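Local coordinates for protein gene product PA4716 (Pseudomonas aeruginosa, PDB 1U0K) that is of unknown function but probably acts as an isomerase of the PhzF type, at residues A220-V233 against S256-V270. Sequence-based numbering, arbitrary orientation.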
loop_
_atom_site.group_PDB
_atom_site.type_symbol
_atom_site.label_atom_id
_atom_site.label_comp_id
_atom_site.label_asym_id
_atom_site.label_seq_id
_atom_site.Cartn_x
_atom_site.Cartn_y
_atom_site.Cartn_z
ATOM N N ALA A 220 -13.310 -0.055 -3.313
ATOM C CA ALA A 220 -14.637 0.550 -3.414
ATOM C C ALA A 220 -14.511 2.066 -3.526
ATOM O O ALA A 220 -14.123 2.722 -2.563
ATOM C CB ALA A 220 -15.481 0.172 -2.208
ATOM N N THR A 221 -14.866 2.609 -4.692
ATOM C CA THR A 221 -14.528 3.975 -5.075
ATOM C C THR A 221 -15.746 4.892 -4.982
ATOM O O THR A 221 -16.573 4.933 -5.892
ATOM C CB THR A 221 -13.970 3.965 -6.514
ATOM O OG1 THR A 221 -12.924 2.984 -6.622
ATOM C CG2 THR A 221 -13.292 5.269 -6.877
ATOM N N GLY A 222 -15.852 5.636 -3.886
ATOM C CA GLY A 222 -16.978 6.535 -3.684
ATOM C C GLY A 222 -17.050 7.656 -4.708
ATOM O O GLY A 222 -18.146 8.138 -5.033
ATOM N N SER A 223 -15.896 8.067 -5.228
ATOM C CA SER A 223 -15.831 9.163 -6.193
ATOM C C SER A 223 -16.360 8.735 -7.569
ATOM O O SER A 223 -16.769 9.592 -8.358
ATOM C CB SER A 223 -14.412 9.736 -6.305
ATOM O OG SER A 223 -13.449 8.730 -6.569
ATOM N N ALA A 224 -16.334 7.428 -7.839
ATOM C CA ALA A 224 -16.906 6.847 -9.070
ATOM C C ALA A 224 -18.345 6.382 -8.873
ATOM O O ALA A 224 -19.102 6.282 -9.842
ATOM C CB ALA A 224 -16.062 5.672 -9.552
ATOM N N ALA A 225 -18.726 6.095 -7.633
ATOM C CA ALA A 225 -20.048 5.576 -7.326
ATOM C C ALA A 225 -21.136 6.569 -7.715
ATOM O O ALA A 225 -22.184 6.173 -8.226
ATOM C CB ALA A 225 -20.148 5.228 -5.844
ATOM N N GLY A 226 -20.888 7.850 -7.466
ATOM C CA GLY A 226 -21.819 8.896 -7.841
ATOM C C GLY A 226 -22.044 8.922 -9.343
ATOM O O GLY A 226 -23.174 8.733 -9.787
ATOM N N PRO A 227 -20.990 9.171 -10.117
ATOM C CA PRO A 227 -21.069 9.134 -11.583
ATOM C C PRO A 227 -21.723 7.879 -12.131
ATOM O O PRO A 227 -22.525 7.986 -13.061
ATOM C CB PRO A 227 -19.603 9.203 -12.003
ATOM C CG PRO A 227 -18.971 10.015 -10.920
ATOM C CD PRO A 227 -19.647 9.577 -9.663
ATOM N N VAL A 228 -21.389 6.719 -11.580
ATOM C CA VAL A 228 -21.959 5.462 -12.047
ATOM C C VAL A 228 -23.468 5.468 -11.831
ATOM O O VAL A 228 -24.225 5.110 -12.740
ATOM C CB VAL A 228 -21.314 4.222 -11.357
ATOM C CG1 VAL A 228 -22.147 2.963 -11.561
ATOM C CG2 VAL A 228 -19.903 3.991 -11.892
ATOM N N ALA A 229 -23.900 5.871 -10.640
ATOM C CA ALA A 229 -25.320 5.919 -10.311
ATOM C C ALA A 229 -26.055 6.849 -11.255
ATOM O O ALA A 229 -27.135 6.506 -11.731
ATOM C CB ALA A 229 -25.527 6.370 -8.875
ATOM N N ALA A 230 -25.470 8.017 -11.519
ATOM C CA ALA A 230 -26.085 9.024 -12.385
ATOM C C ALA A 230 -26.172 8.518 -13.820
ATOM O O ALA A 230 -27.141 8.812 -14.519
ATOM C CB ALA A 230 -25.310 10.323 -12.339
ATOM N N TYR A 231 -25.163 7.760 -14.240
ATOM C CA TYR A 231 -25.113 7.169 -15.574
ATOM C C TYR A 231 -26.221 6.145 -15.756
ATOM O O TYR A 231 -26.959 6.189 -16.743
ATOM C CB TYR A 231 -23.759 6.487 -15.811
ATOM C CG TYR A 231 -23.622 5.817 -17.167
ATOM C CD1 TYR A 231 -23.033 6.483 -18.233
ATOM C CD2 TYR A 231 -24.065 4.519 -17.369
ATOM C CE1 TYR A 231 -22.909 5.878 -19.475
ATOM C CE2 TYR A 231 -23.949 3.902 -18.608
ATOM C CZ TYR A 231 -23.375 4.591 -19.651
ATOM O OH TYR A 231 -23.258 3.965 -20.878
ATOM N N LEU A 232 -26.323 5.213 -14.814
ATOM C CA LEU A 232 -27.329 4.160 -14.878
ATOM C C LEU A 232 -28.737 4.757 -14.937
ATOM O O LEU A 232 -29.564 4.311 -15.714
ATOM C CB LEU A 232 -27.187 3.186 -13.704
ATOM C CG LEU A 232 -25.904 2.342 -13.688
ATOM C CD1 LEU A 232 -25.737 1.628 -12.366
ATOM C CD2 LEU A 232 -25.892 1.328 -14.829
ATOM N N VAL A 233 -28.984 5.797 -14.153
ATOM C CA VAL A 233 -30.288 6.452 -14.129
ATOM C C VAL A 233 -30.546 7.250 -15.420
ATOM O O VAL A 233 -31.667 7.262 -15.935
ATOM C CB VAL A 233 -30.414 7.331 -12.856
ATOM C CG1 VAL A 233 -31.592 8.276 -12.932
ATOM C CG2 VAL A 233 -30.537 6.434 -11.639
ATOM N N SER A 256 -17.738 -5.530 -1.536
ATOM C CA SER A 256 -18.266 -4.374 -0.824
ATOM C C SER A 256 -19.522 -3.876 -1.518
ATOM O O SER A 256 -19.690 -4.056 -2.727
ATOM C CB SER A 256 -17.234 -3.247 -0.785
ATOM O OG SER A 256 -15.993 -3.706 -0.274
ATOM N N ARG A 257 -20.384 -3.240 -0.737
ATOM C CA ARG A 257 -21.643 -2.695 -1.222
ATOM C C ARG A 257 -21.660 -1.193 -1.001
ATOM O O ARG A 257 -21.400 -0.716 0.106
ATOM C CB ARG A 257 -22.811 -3.339 -0.487
ATOM C CG ARG A 257 -22.927 -4.829 -0.715
ATOM C CD ARG A 257 -24.081 -5.477 0.024
ATOM N NE ARG A 257 -23.779 -5.685 1.441
ATOM C CZ ARG A 257 -22.972 -6.632 1.925
ATOM N NH1 ARG A 257 -22.358 -7.495 1.116
ATOM N NH2 ARG A 257 -22.770 -6.720 3.236
ATOM N N LEU A 258 -21.950 -0.458 -2.065
ATOM C CA LEU A 258 -22.007 0.990 -2.038
ATOM C C LEU A 258 -23.458 1.371 -2.317
ATOM O O LEU A 258 -23.996 1.031 -3.373
ATOM C CB LEU A 258 -21.086 1.587 -3.106
ATOM C CG LEU A 258 -19.591 1.235 -3.059
ATOM C CD1 LEU A 258 -19.281 -0.111 -3.720
ATOM C CD2 LEU A 258 -18.762 2.326 -3.716
ATOM N N ASP A 259 -24.098 2.037 -1.365
ATOM C CA ASP A 259 -25.483 2.478 -1.518
ATOM C C ASP A 259 -25.518 3.770 -2.311
ATOM O O ASP A 259 -24.774 4.697 -2.027
ATOM C CB ASP A 259 -26.141 2.689 -0.149
ATOM C CG ASP A 259 -26.201 1.420 0.670
ATOM O OD1 ASP A 259 -26.253 0.326 0.067
ATOM O OD2 ASP A 259 -26.195 1.400 1.920
ATOM N N VAL A 260 -26.385 3.826 -3.318
ATOM C CA VAL A 260 -26.480 4.997 -4.180
ATOM C C VAL A 260 -27.937 5.347 -4.460
ATOM O O VAL A 260 -28.812 4.502 -4.353
ATOM C CB VAL A 260 -25.729 4.786 -5.513
ATOM C CG1 VAL A 260 -24.227 4.668 -5.265
ATOM C CG2 VAL A 260 -26.243 3.548 -6.262
ATOM N N GLN A 261 -28.174 6.606 -4.803
ATOM C CA GLN A 261 -29.500 7.065 -5.213
ATOM C C GLN A 261 -29.402 8.383 -5.964
ATOM O O GLN A 261 -28.585 9.239 -5.632
ATOM C CB GLN A 261 -30.420 7.215 -4.001
ATOM C CG GLN A 261 -29.979 8.288 -3.025
ATOM C CD GLN A 261 -30.748 8.245 -1.729
ATOM O OE1 GLN A 261 -31.885 8.715 -1.662
ATOM N NE2 GLN A 261 -30.129 7.689 -0.685
ATOM N N VAL A 262 -30.227 8.532 -6.997
ATOM C CA VAL A 262 -30.316 9.772 -7.753
ATOM C C VAL A 262 -31.703 10.361 -7.499
ATOM O O VAL A 262 -32.704 9.673 -7.661
ATOM C CB VAL A 262 -30.113 9.525 -9.266
ATOM C CG1 VAL A 262 -30.166 10.839 -10.044
ATOM C CG2 VAL A 262 -28.792 8.794 -9.515
ATOM N N ALA A 263 -31.752 11.619 -7.082
ATOM C CA ALA A 263 -33.013 12.295 -6.779
ATOM C C ALA A 263 -33.639 12.852 -8.058
ATOM O O ALA A 263 -33.079 12.709 -9.150
ATOM C CB ALA A 263 -32.776 13.414 -5.779
ATOM N N THR A 264 -34.794 13.498 -7.917
ATOM C CA THR A 264 -35.444 14.167 -9.045
ATOM C C THR A 264 -34.640 15.405 -9.464
ATOM O O THR A 264 -34.624 15.780 -10.638
ATOM C CB THR A 264 -36.899 14.554 -8.686
ATOM O OG1 THR A 264 -37.602 13.409 -8.179
ATOM C CG2 THR A 264 -37.689 14.941 -9.933
ATOM N N ASP A 265 -33.950 16.004 -8.496
ATOM C CA ASP A 265 -33.135 17.201 -8.711
ATOM C C ASP A 265 -31.933 16.890 -9.605
ATOM O O ASP A 265 -31.392 17.777 -10.260
ATOM C CB ASP A 265 -32.595 17.774 -7.381
ATOM C CG ASP A 265 -33.500 17.486 -6.173
ATOM O OD1 ASP A 265 -33.026 17.697 -5.034
ATOM O OD2 ASP A 265 -34.673 17.051 -6.245
ATOM N N GLY A 266 -31.507 15.630 -9.602
ATOM C CA GLY A 266 -30.284 15.212 -10.263
ATOM C C GLY A 266 -29.273 14.750 -9.226
ATOM O O GLY A 266 -28.385 13.953 -9.532
ATOM N N SER A 267 -29.441 15.231 -7.994
ATOM C CA SER A 267 -28.478 15.013 -6.915
ATOM C C SER A 267 -28.251 13.529 -6.651
ATOM O O SER A 267 -29.197 12.760 -6.546
ATOM C CB SER A 267 -28.968 15.688 -5.629
ATOM O OG SER A 267 -29.053 17.092 -5.791
ATOM N N VAL A 268 -26.992 13.123 -6.535
ATOM C CA VAL A 268 -26.689 11.725 -6.252
ATOM C C VAL A 268 -26.140 11.624 -4.837
ATOM O O VAL A 268 -25.282 12.402 -4.444
ATOM C CB VAL A 268 -25.704 11.095 -7.274
ATOM C CG1 VAL A 268 -24.488 11.983 -7.513
ATOM C CG2 VAL A 268 -25.289 9.701 -6.832
ATOM N N ARG A 269 -26.667 10.685 -4.076
ATOM C CA ARG A 269 -26.188 10.456 -2.727
ATOM C C ARG A 269 -25.514 9.094 -2.660
ATOM O O ARG A 269 -26.003 8.117 -3.225
ATOM C CB ARG A 269 -27.335 10.570 -1.737
ATOM C CG ARG A 269 -27.789 12.009 -1.508
ATOM C CD ARG A 269 -29.052 12.145 -0.667
ATOM N NE ARG A 269 -29.251 13.512 -0.183
ATOM C CZ ARG A 269 -30.026 13.853 0.854
ATOM N NH1 ARG A 269 -30.699 12.929 1.548
ATOM N NH2 ARG A 269 -30.133 15.132 1.205
ATOM N N VAL A 270 -24.365 9.044 -1.991
ATOM C CA VAL A 270 -23.619 7.801 -1.833
ATOM C C VAL A 270 -23.439 7.520 -0.340
ATOM O O VAL A 270 -23.091 8.411 0.416
ATOM C CB VAL A 270 -22.244 7.885 -2.523
ATOM C CG1 VAL A 270 -21.483 6.565 -2.391
ATOM C CG2 VAL A 270 -22.383 8.289 -4.000
#
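Ala229 sets its methyl against Val260, Val262 and Val268, and one turn earlier the methyl of Ala225 rests among Leu258, Val260 and Val270: helix 222-233 lies on the beta-hairpin formed by strands 256-262 and 267-270. The axes of the helix and strand 256-262 pass 7.9 Å apart at -48°, a spacing that the small residues on this helix face make possible.

The apolar side-chain contacts run the length of the helix. Ala225 CB is 3.9 Å from both Leu258 CD2 and Val270 CG1, and Ala229 CB is 3.7 Å from Val260 CB. At the far end Val233 and Val262 meet tip to tip, CG2 to CG2, at 3.6 Å. Val262 has CG1 anti to its backbone N (chi1 -178°), which leaves CG2 to face the helix, where it also lies 3.6 Å from Ala229 O. Before the helix, Ala220 CB touches Ser256 CB and Leu258 CD1.

Two valine methyls also pack on bare helix backbone. With no side chain on Gly226, Val268 CG2 comes to 3.7 Å from its CA and Val270 CG2 to 3.8 Å from its N.

Polar groups are served from outside the contact: Gly222 O accepts from Gln124, and Thr221 OG1 bonds Asp218 and Gln248. Thr221 lies near Glu48, the predicted active-site residue. Valines and Leu258 of the hairpin thus meet a helix face made mostly of alanine and glycine, with Val233 at its far end. The two segments share no hydrogen bond, so fit and van der Waals contact, not directional bonds, hold the helix against the hairpin.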